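PDB 3Q9T: choline dehydrogenase and related flavoproteins from Aspergillus oryzae, which acts as a formate oxidase of the glucose-methanol-choline oxidoreductase family, carrying 8-formyl-FAD as its flavin cofactor. Local coordinates for residues M180-I185 with I464-D469; L232-A237 with N292-S297; V246-A249 with E253-F256. All coordinates share one frame; numbering follows the deposited sequence.

Contact 1 of 3, residues M180-I185 with I464-D469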
loop_
_atom_site.group_PDB
_atom_site.type_symbol
_atom_site.label_atom_id
_atom_site.label_comp_id
_atom_site.label_asym_id
_atom_site.label_seq_id
_atom_site.Cartn_x
_atom_site.Cartn_y
_atom_site.Cartn_z
ATOM N N MET A 180 5.767 37.280 2.075
ATOM C CA MET A 180 4.416 36.744 2.120
ATOM C C MET A 180 3.590 37.404 3.236
ATOM O O MET A 180 2.397 37.166 3.353
ATOM C CB MET A 180 4.456 35.224 2.325
ATOM C CG MET A 180 5.180 34.461 1.231
ATOM S SD MET A 180 4.317 34.585 -0.349
ATOM C CE MET A 180 2.831 33.683 0.022
ATOM N N GLY A 181 4.223 38.228 4.061
ATOM C CA GLY A 181 3.499 38.876 5.141
ATOM C C GLY A 181 3.360 37.997 6.375
ATOM O O GLY A 181 2.415 38.142 7.154
ATOM N N GLN A 182 4.296 37.065 6.544
ATOM C CA GLN A 182 4.323 36.183 7.712
ATOM C C GLN A 182 5.476 36.594 8.613
ATOM O O GLN A 182 6.530 37.019 8.132
ATOM C CB GLN A 182 4.492 34.717 7.297
ATOM C CG GLN A 182 3.310 34.139 6.543
ATOM C CD GLN A 182 2.045 34.110 7.398
ATOM O OE1 GLN A 182 1.002 34.614 6.993
ATOM N NE2 GLN A 182 2.143 33.526 8.591
ATOM N N PRO A 183 5.282 36.450 9.926
ATOM C CA PRO A 183 6.252 36.944 10.903
ATOM C C PRO A 183 7.456 36.029 11.026
ATOM O O PRO A 183 7.356 34.830 10.778
ATOM C CB PRO A 183 5.470 36.916 12.225
ATOM C CG PRO A 183 4.052 36.492 11.872
ATOM C CD PRO A 183 4.123 35.803 10.563
ATOM N N LEU A 184 8.587 36.619 11.382
ATOM C CA LEU A 184 9.716 35.895 11.935
ATOM C C LEU A 184 9.490 35.741 13.447
ATOM O O LEU A 184 8.888 36.610 14.080
ATOM C CB LEU A 184 10.979 36.716 11.692
ATOM C CG LEU A 184 11.967 36.293 10.601
ATOM C CD1 LEU A 184 11.293 35.590 9.416
ATOM C CD2 LEU A 184 12.802 37.494 10.165
ATOM N N ILE A 185 9.968 34.646 14.032
ATOM C CA ILE A 185 9.835 34.453 15.465
ATOM C C ILE A 185 10.961 33.584 16.014
ATOM O O ILE A 185 11.343 32.582 15.401
ATOM C CB ILE A 185 8.460 33.837 15.844
ATOM C CG1 ILE A 185 8.270 33.846 17.368
ATOM C CG2 ILE A 185 8.322 32.413 15.277
ATOM C CD1 ILE A 185 6.857 33.480 17.832
ATOM N N ILE A 464 0.402 22.857 1.107
ATOM C CA ILE A 464 1.258 22.718 -0.050
ATOM C C ILE A 464 1.157 24.009 -0.892
ATOM O O ILE A 464 2.171 24.556 -1.305
ATOM C CB ILE A 464 0.851 21.482 -0.888
ATOM C CG1 ILE A 464 0.970 20.202 -0.048
ATOM C CG2 ILE A 464 1.716 21.355 -2.144
ATOM C CD1 ILE A 464 0.425 18.944 -0.764
ATOM N N ARG A 465 -0.052 24.520 -1.125
ATOM C CA ARG A 465 -0.185 25.736 -1.936
ATOM C C ARG A 465 0.556 26.907 -1.266
ATOM O O ARG A 465 1.367 27.581 -1.903
ATOM C CB ARG A 465 -1.645 26.089 -2.212
ATOM C CG ARG A 465 -1.819 27.099 -3.370
ATOM C CD ARG A 465 -3.266 27.588 -3.470
ATOM N NE ARG A 465 -4.200 26.474 -3.367
ATOM C CZ ARG A 465 -4.434 25.595 -4.337
ATOM N NH1 ARG A 465 -3.807 25.705 -5.506
ATOM N NH2 ARG A 465 -5.293 24.598 -4.133
ATOM N N PHE A 466 0.298 27.129 0.019
ATOM C CA PHE A 466 1.039 28.135 0.772
ATOM C C PHE A 466 2.556 27.981 0.595
ATOM O O PHE A 466 3.248 28.970 0.371
ATOM C CB PHE A 466 0.672 28.072 2.253
ATOM C CG PHE A 466 1.576 28.876 3.144
ATOM C CD1 PHE A 466 1.144 30.081 3.685
ATOM C CD2 PHE A 466 2.854 28.418 3.463
ATOM C CE1 PHE A 466 1.971 30.823 4.517
ATOM C CE2 PHE A 466 3.687 29.148 4.288
ATOM C CZ PHE A 466 3.248 30.354 4.822
ATOM N N SER A 467 3.069 26.751 0.696
ATOM C CA SER A 467 4.507 26.524 0.563
ATOM C C SER A 467 5.023 26.857 -0.832
ATOM O O SER A 467 6.124 27.400 -0.974
ATOM C CB SER A 467 4.906 25.088 0.931
ATOM O OG SER A 467 4.499 24.763 2.239
ATOM N N TYR A 468 4.235 26.504 -1.849
ATOM C CA TYR A 468 4.565 26.790 -3.247
ATOM C C TYR A 468 4.589 28.297 -3.539
ATOM O O TYR A 468 5.538 28.810 -4.144
ATOM C CB TYR A 468 3.600 26.048 -4.189
ATOM C CG TYR A 468 4.185 24.755 -4.698
ATOM C CD1 TYR A 468 4.589 24.621 -6.027
ATOM C CD2 TYR A 468 4.391 23.683 -3.836
ATOM C CE1 TYR A 468 5.151 23.437 -6.494
ATOM C CE2 TYR A 468 4.950 22.489 -4.292
ATOM C CZ TYR A 468 5.331 22.374 -5.619
ATOM O OH TYR A 468 5.885 21.202 -6.070
ATOM N N ASP A 469 3.556 29.001 -3.085
ATOM C CA ASP A 469 3.530 30.465 -3.165
ATOM C C ASP A 469 4.789 31.076 -2.574
ATOM O O ASP A 469 5.418 31.943 -3.175
ATOM C CB ASP A 469 2.322 31.018 -2.413
ATOM C CG ASP A 469 1.030 30.727 -3.114
ATOM O OD1 ASP A 469 1.086 30.324 -4.290
ATOM O OD2 ASP A 469 -0.038 30.903 -2.498
#
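Met-180 and Asp-469 meet with their side chains at roughly a right angle, the thioether chain laying its terminal methyl against the aspartate's aliphatic root. Met-180 CE comes within 3.6 Å of Asp-469 CB. Bends of like sign at chi2 and chi3 (-66° and -67°) curl the chain, so that CE rather than SD makes this approach, while SD lies more loosely beside the backbone oxygen of Asp-469. The carboxylate itself is engaged elsewhere: OD2 is hydrogen-bonded to Tyr-364, and OD1 forms a salt bridge with Lys-473 farther along the same helix. The second pairing is of another kind. Gln-182 brings its CG to the edge of the Phe-466 ring, near the ring plane, at 4.1 Å from CE1. Its amide stands nearly upright to that ring, with 79° between the planes, and the touching is left to the methylene. Phe-466 also packs on Pro-359 and on Leu-394 of strand 392-397, which places the ring between helix and sheet. The two pairings straddle Gly-181, whose positive phi closes helix 167-179 in a Schellman motif; a helix C-terminal exit here packs against the flank of helix 454-473.

Contact 2 of 3, residues L232-A237 with N292-S297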
loop_
_atom_site.group_PDB
_atom_site.type_symbol
_atom_site.label_atom_id
_atom_site.label_comp_id
_atom_site.label_asym_id
_atom_site.label_seq_id
_atom_site.Cartn_x
_atom_site.Cartn_y
_atom_site.Cartn_z
ATOM N N LEU A 232 4.320 -8.542 30.876
ATOM C CA LEU A 232 4.438 -7.961 32.206
ATOM C C LEU A 232 4.001 -9.053 33.181
ATOM O O LEU A 232 3.080 -9.812 32.879
ATOM C CB LEU A 232 3.536 -6.736 32.343
ATOM C CG LEU A 232 4.069 -5.292 32.359
ATOM C CD1 LEU A 232 5.526 -5.145 31.920
ATOM C CD2 LEU A 232 3.153 -4.422 31.512
ATOM N N ILE A 233 4.670 -9.147 34.333
ATOM C CA ILE A 233 4.287 -10.108 35.379
ATOM C C ILE A 233 3.243 -9.483 36.310
ATOM O O ILE A 233 3.544 -8.562 37.094
ATOM C CB ILE A 233 5.516 -10.588 36.198
ATOM C CG1 ILE A 233 6.604 -11.139 35.265
ATOM C CG2 ILE A 233 5.107 -11.645 37.243
ATOM C CD1 ILE A 233 7.750 -11.891 36.000
ATOM N N ILE A 234 2.017 -9.989 36.216
ATOM C CA ILE A 234 0.887 -9.426 36.933
ATOM C C ILE A 234 0.325 -10.428 37.941
ATOM O O ILE A 234 -0.048 -11.541 37.579
ATOM C CB ILE A 234 -0.263 -9.053 35.972
ATOM C CG1 ILE A 234 0.233 -8.148 34.851
ATOM C CG2 ILE A 234 -1.402 -8.388 36.734
ATOM C CD1 ILE A 234 0.589 -6.762 35.317
ATOM N N ASN A 235 0.261 -10.033 39.208
ATOM C CA ASN A 235 -0.444 -10.829 40.204
ATOM C C ASN A 235 -1.916 -10.451 40.247
ATOM O O ASN A 235 -2.259 -9.335 40.620
ATOM C CB ASN A 235 0.179 -10.638 41.580
ATOM C CG ASN A 235 -0.475 -11.504 42.628
ATOM O OD1 ASN A 235 -1.596 -11.231 43.062
ATOM N ND2 ASN A 235 0.216 -12.571 43.030
ATOM N N GLU A 236 -2.783 -11.374 39.845
ATOM C CA GLU A 236 -4.221 -11.112 39.792
ATOM C C GLU A 236 -4.856 -10.811 41.147
ATOM O O GLU A 236 -5.688 -9.902 41.265
ATOM C CB GLU A 236 -4.964 -12.281 39.149
ATOM C CG GLU A 236 -4.963 -12.266 37.637
ATOM C CD GLU A 236 -6.224 -12.897 37.063
ATOM O OE1 GLU A 236 -7.327 -12.313 37.236
ATOM O OE2 GLU A 236 -6.107 -13.983 36.452
ATOM N N ALA A 237 -4.483 -11.578 42.168
ATOM C CA ALA A 237 -5.109 -11.406 43.473
ATOM C C ALA A 237 -4.817 -10.002 44.006
ATOM O O ALA A 237 -5.724 -9.296 44.473
ATOM C CB ALA A 237 -4.635 -12.477 44.452
ATOM N N ASN A 292 -6.191 -14.127 28.496
ATOM C CA ASN A 292 -7.095 -13.773 29.581
ATOM C C ASN A 292 -7.191 -12.270 29.797
ATOM O O ASN A 292 -6.233 -11.540 29.582
ATOM C CB ASN A 292 -6.664 -14.454 30.871
ATOM C CG ASN A 292 -6.919 -15.940 30.838
ATOM O OD1 ASN A 292 -7.962 -16.391 30.344
ATOM N ND2 ASN A 292 -5.965 -16.716 31.343
ATOM N N THR A 293 -8.358 -11.809 30.218
ATOM C CA THR A 293 -8.514 -10.405 30.541
ATOM C C THR A 293 -8.340 -10.234 32.027
ATOM O O THR A 293 -9.091 -10.796 32.803
ATOM C CB THR A 293 -9.891 -9.897 30.159
ATOM O OG1 THR A 293 -10.093 -10.113 28.765
ATOM C CG2 THR A 293 -10.016 -8.403 30.467
ATOM N N ILE A 294 -7.328 -9.474 32.422
ATOM C CA ILE A 294 -7.162 -9.135 33.822
ATOM C C ILE A 294 -7.872 -7.817 34.092
ATOM O O ILE A 294 -8.605 -7.691 35.063
ATOM C CB ILE A 294 -5.693 -9.040 34.205
ATOM C CG1 ILE A 294 -5.047 -10.428 34.099
ATOM C CG2 ILE A 294 -5.561 -8.470 35.608
ATOM C CD1 ILE A 294 -3.560 -10.422 34.282
ATOM N N VAL A 295 -7.683 -6.851 33.199
ATOM C CA VAL A 295 -8.402 -5.588 33.278
ATOM C C VAL A 295 -8.992 -5.249 31.922
ATOM O O VAL A 295 -8.270 -5.137 30.948
ATOM C CB VAL A 295 -7.459 -4.430 33.711
ATOM C CG1 VAL A 295 -8.178 -3.081 33.634
ATOM C CG2 VAL A 295 -6.907 -4.680 35.110
ATOM N N ASP A 296 -10.305 -5.085 31.850
ATOM C CA ASP A 296 -10.919 -4.659 30.605
ATOM C C ASP A 296 -10.671 -3.154 30.424
ATOM O O ASP A 296 -11.406 -2.324 30.963
ATOM C CB ASP A 296 -12.415 -5.003 30.579
ATOM C CG ASP A 296 -13.080 -4.643 29.252
ATOM O OD1 ASP A 296 -14.313 -4.450 29.225
ATOM O OD2 ASP A 296 -12.372 -4.548 28.229
ATOM N N SER A 297 -9.611 -2.820 29.685
ATOM C CA SER A 297 -9.210 -1.436 29.469
ATOM C C SER A 297 -9.412 -1.092 27.991
ATOM O O SER A 297 -8.519 -1.282 27.161
ATOM C CB SER A 297 -7.747 -1.253 29.892
ATOM O OG SER A 297 -7.396 0.115 29.961
#
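The carboxylate of Glu-236 is the flat group at this contact, and the side chain of Ile-294 lies over one of its faces. Ile-294 CG1 sits almost directly above Glu-236 CD, at 4.0 Å, so an aliphatic carbon is set over the plane of the acid. The methylene next to the acid joins in, Glu-236 CG lying 4.0 Å from the same Ile-294 CG1. A bend at chi2 (-149°) of the glutamate helps to turn its outer half over the isoleucine, although its CB does not aim there.

Beyond the carboxylate the contact is aliphatic. Ile-294 reaches out with its chain extended (chi2 173°) and touches Ile-234 with its far methyl: Ile-294 CD1 is 3.8 Å from Ile-234 CG2, with the CB of Ile-234 scarcely more distant. With chi1 at -53°, Ile-234 sets CG2 anti to the backbone N, on the side of Ile-294, while the bend at chi2 turns CD1 away from the partner. One isoleucine thus reaches both Ile-234 and Glu-236, at the place where the backbones come nearest, with 6.9 Å between the CA atoms of Glu-236 and Ile-294.

The supports differ on the two sides. Ile-234 also packs on Cys-241 in the adjoining strand, and Asn-235 OD1 accepts a hydrogen bond from Asp-238 N in the turn that follows. Across the contact, the backbones of Ile-294 and Val-295 bond to Gly-279, beside the short parallel pairing of strands 280-281 and 295-296. Surface packing of this sort joins the tip of one hairpin of the three-stranded beta-meander, a familiar element of FAD-binding domains in this family, to a later loop leading into strand 295-296.

Contact 3 of 3, residues V246-A249 with E253-F256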
loop_
_atom_site.group_PDB
_atom_site.type_symbol
_atom_site.label_atom_id
_atom_site.label_comp_id
_atom_site.label_asym_id
_atom_site.label_seq_id
_atom_site.Cartn_x
_atom_site.Cartn_y
_atom_site.Cartn_z
ATOM N N VAL A 246 11.413 -11.402 29.962
ATOM C CA VAL A 246 12.107 -11.104 28.712
ATOM C C VAL A 246 12.756 -12.340 28.119
ATOM O O VAL A 246 12.991 -13.324 28.818
ATOM C CB VAL A 246 13.181 -10.003 28.880
ATOM C CG1 VAL A 246 12.534 -8.707 29.366
ATOM C CG2 VAL A 246 14.262 -10.459 29.829
ATOM N N VAL A 247 13.029 -12.286 26.818
ATOM C CA VAL A 247 13.700 -13.374 26.130
ATOM C C VAL A 247 15.072 -12.912 25.659
ATOM O O VAL A 247 15.197 -11.844 25.070
ATOM C CB VAL A 247 12.875 -13.835 24.908
ATOM C CG1 VAL A 247 13.511 -15.065 24.254
ATOM C CG2 VAL A 247 11.460 -14.116 25.326
ATOM N N THR A 248 16.099 -13.710 25.928
ATOM C CA THR A 248 17.455 -13.351 25.530
ATOM C C THR A 248 17.766 -13.768 24.108
ATOM O O THR A 248 17.012 -14.521 23.494
ATOM C CB THR A 248 18.520 -13.991 26.447
ATOM O OG1 THR A 248 18.459 -15.417 26.335
ATOM C CG2 THR A 248 18.316 -13.575 27.895
ATOM N N ALA A 249 18.899 -13.288 23.608
ATOM C CA ALA A 249 19.406 -13.631 22.280
ATOM C C ALA A 249 19.534 -15.136 22.093
ATOM O O ALA A 249 19.343 -15.659 20.989
ATOM C CB ALA A 249 20.747 -12.962 22.053
ATOM N N GLU A 253 14.145 -17.422 28.694
ATOM C CA GLU A 253 13.202 -16.499 29.299
ATOM C C GLU A 253 13.643 -16.163 30.720
ATOM O O GLU A 253 13.919 -17.044 31.535
ATOM C CB GLU A 253 11.766 -17.047 29.253
ATOM C CG GLU A 253 11.290 -17.375 27.831
ATOM C CD GLU A 253 9.782 -17.533 27.714
ATOM O OE1 GLU A 253 9.279 -17.557 26.569
ATOM O OE2 GLU A 253 9.098 -17.624 28.758
ATOM N N LEU A 254 13.720 -14.870 30.999
ATOM C CA LEU A 254 14.221 -14.377 32.275
ATOM C C LEU A 254 13.137 -13.531 32.928
ATOM O O LEU A 254 12.450 -12.767 32.249
ATOM C CB LEU A 254 15.471 -13.525 32.046
ATOM C CG LEU A 254 16.860 -14.146 32.173
ATOM C CD1 LEU A 254 16.872 -15.597 31.745
ATOM C CD2 LEU A 254 17.867 -13.337 31.384
ATOM N N ASN A 255 12.964 -13.678 34.235
ATOM C CA ASN A 255 12.076 -12.788 34.970
ATOM C C ASN A 255 12.887 -11.781 35.775
ATOM O O ASN A 255 13.860 -12.151 36.425
ATOM C CB ASN A 255 11.150 -13.576 35.897
ATOM C CG ASN A 255 10.458 -14.716 35.190
ATOM O OD1 ASN A 255 9.761 -14.513 34.195
ATOM N ND2 ASN A 255 10.669 -15.936 35.687
ATOM N N PHE A 256 12.499 -10.508 35.711
ATOM C CA PHE A 256 13.074 -9.489 36.593
ATOM C C PHE A 256 11.950 -8.814 37.362
ATOM O O PHE A 256 10.874 -8.568 36.811
ATOM C CB PHE A 256 13.875 -8.446 35.827
ATOM C CG PHE A 256 15.032 -9.009 35.051
ATOM C CD1 PHE A 256 16.159 -9.496 35.706
ATOM C CD2 PHE A 256 15.003 -9.035 33.665
ATOM C CE1 PHE A 256 17.228 -10.009 34.995
ATOM C CE2 PHE A 256 16.073 -9.550 32.937
ATOM C CZ PHE A 256 17.187 -10.038 33.603
#
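Val-246 and Leu-254 form a hydrogen-bonded pair in the antiparallel beta hairpin of strands 240-248 and 253-258, part of the meander that accompanies the Rossmann-type sheet. Their backbones exchange two bonds, Val-246 N to Leu-254 O at 2.9 Å and Leu-254 N to Val-246 O at 2.8 Å, both nearly straight. Val-246 O receives a further contact, a CA-H...O approach from Glu-253. Next along, Val-247 and Glu-253 are a non-hydrogen-bonded pair whose side chains run side by side, CG2 of the valine 4.1 Å from CG of the glutamate.

On the face shared by Val-246 and Leu-254, the valine meets Phe-256 at about a right angle, its CG2 3.7 Å from the ring atom CE2. Setting CG1 anti to the carbonyl carbon (chi1 -60°) turns CG2 toward the ring.

A second shell holds these groups. Val-246 and Phe-256 both pack on Val-36 of strand 33-36, which seats the hairpin on the parallel sheet; the side chain of Val-246 lies about 6 Å from the bound 8-formyl-FAD and about 5 Å from that of Ser-229, an FAD-binding residue. Glu-253 OE2 reaches past strand 240-248 to form a salt bridge with Lys-230 of strand 227-235. Near the turn, Thr-248 OG1 accepts a hydrogen bond from Asn-252 N, and its side chain crosses that of Leu-254 at about a right angle, with Thr-248 CG2 3.5 Å from Leu-254 CD2.

Along the chain the contacts are nested: contact 3 falls inside the loop closed by contact 2, and both fall inside that closed by contact 1. Contact 3 and the 232-237 half of contact 2 belong to one mixed sheet, where strands 227-235 and 240-248 are neighbours. Their centres are 20 Å apart, and they touch where Ile-233 CD1 packs at 3.8 Å from Asn-255 OD1. Contact 1 lies on the other side of the chain's centre, 52 Å from either between centres. The principle is one of scale: a local hairpin supplies two strands of the meander near the cofactor, a medium-range contact ties the meander to a later loop, and a distant pairing joins regions 279 residues apart.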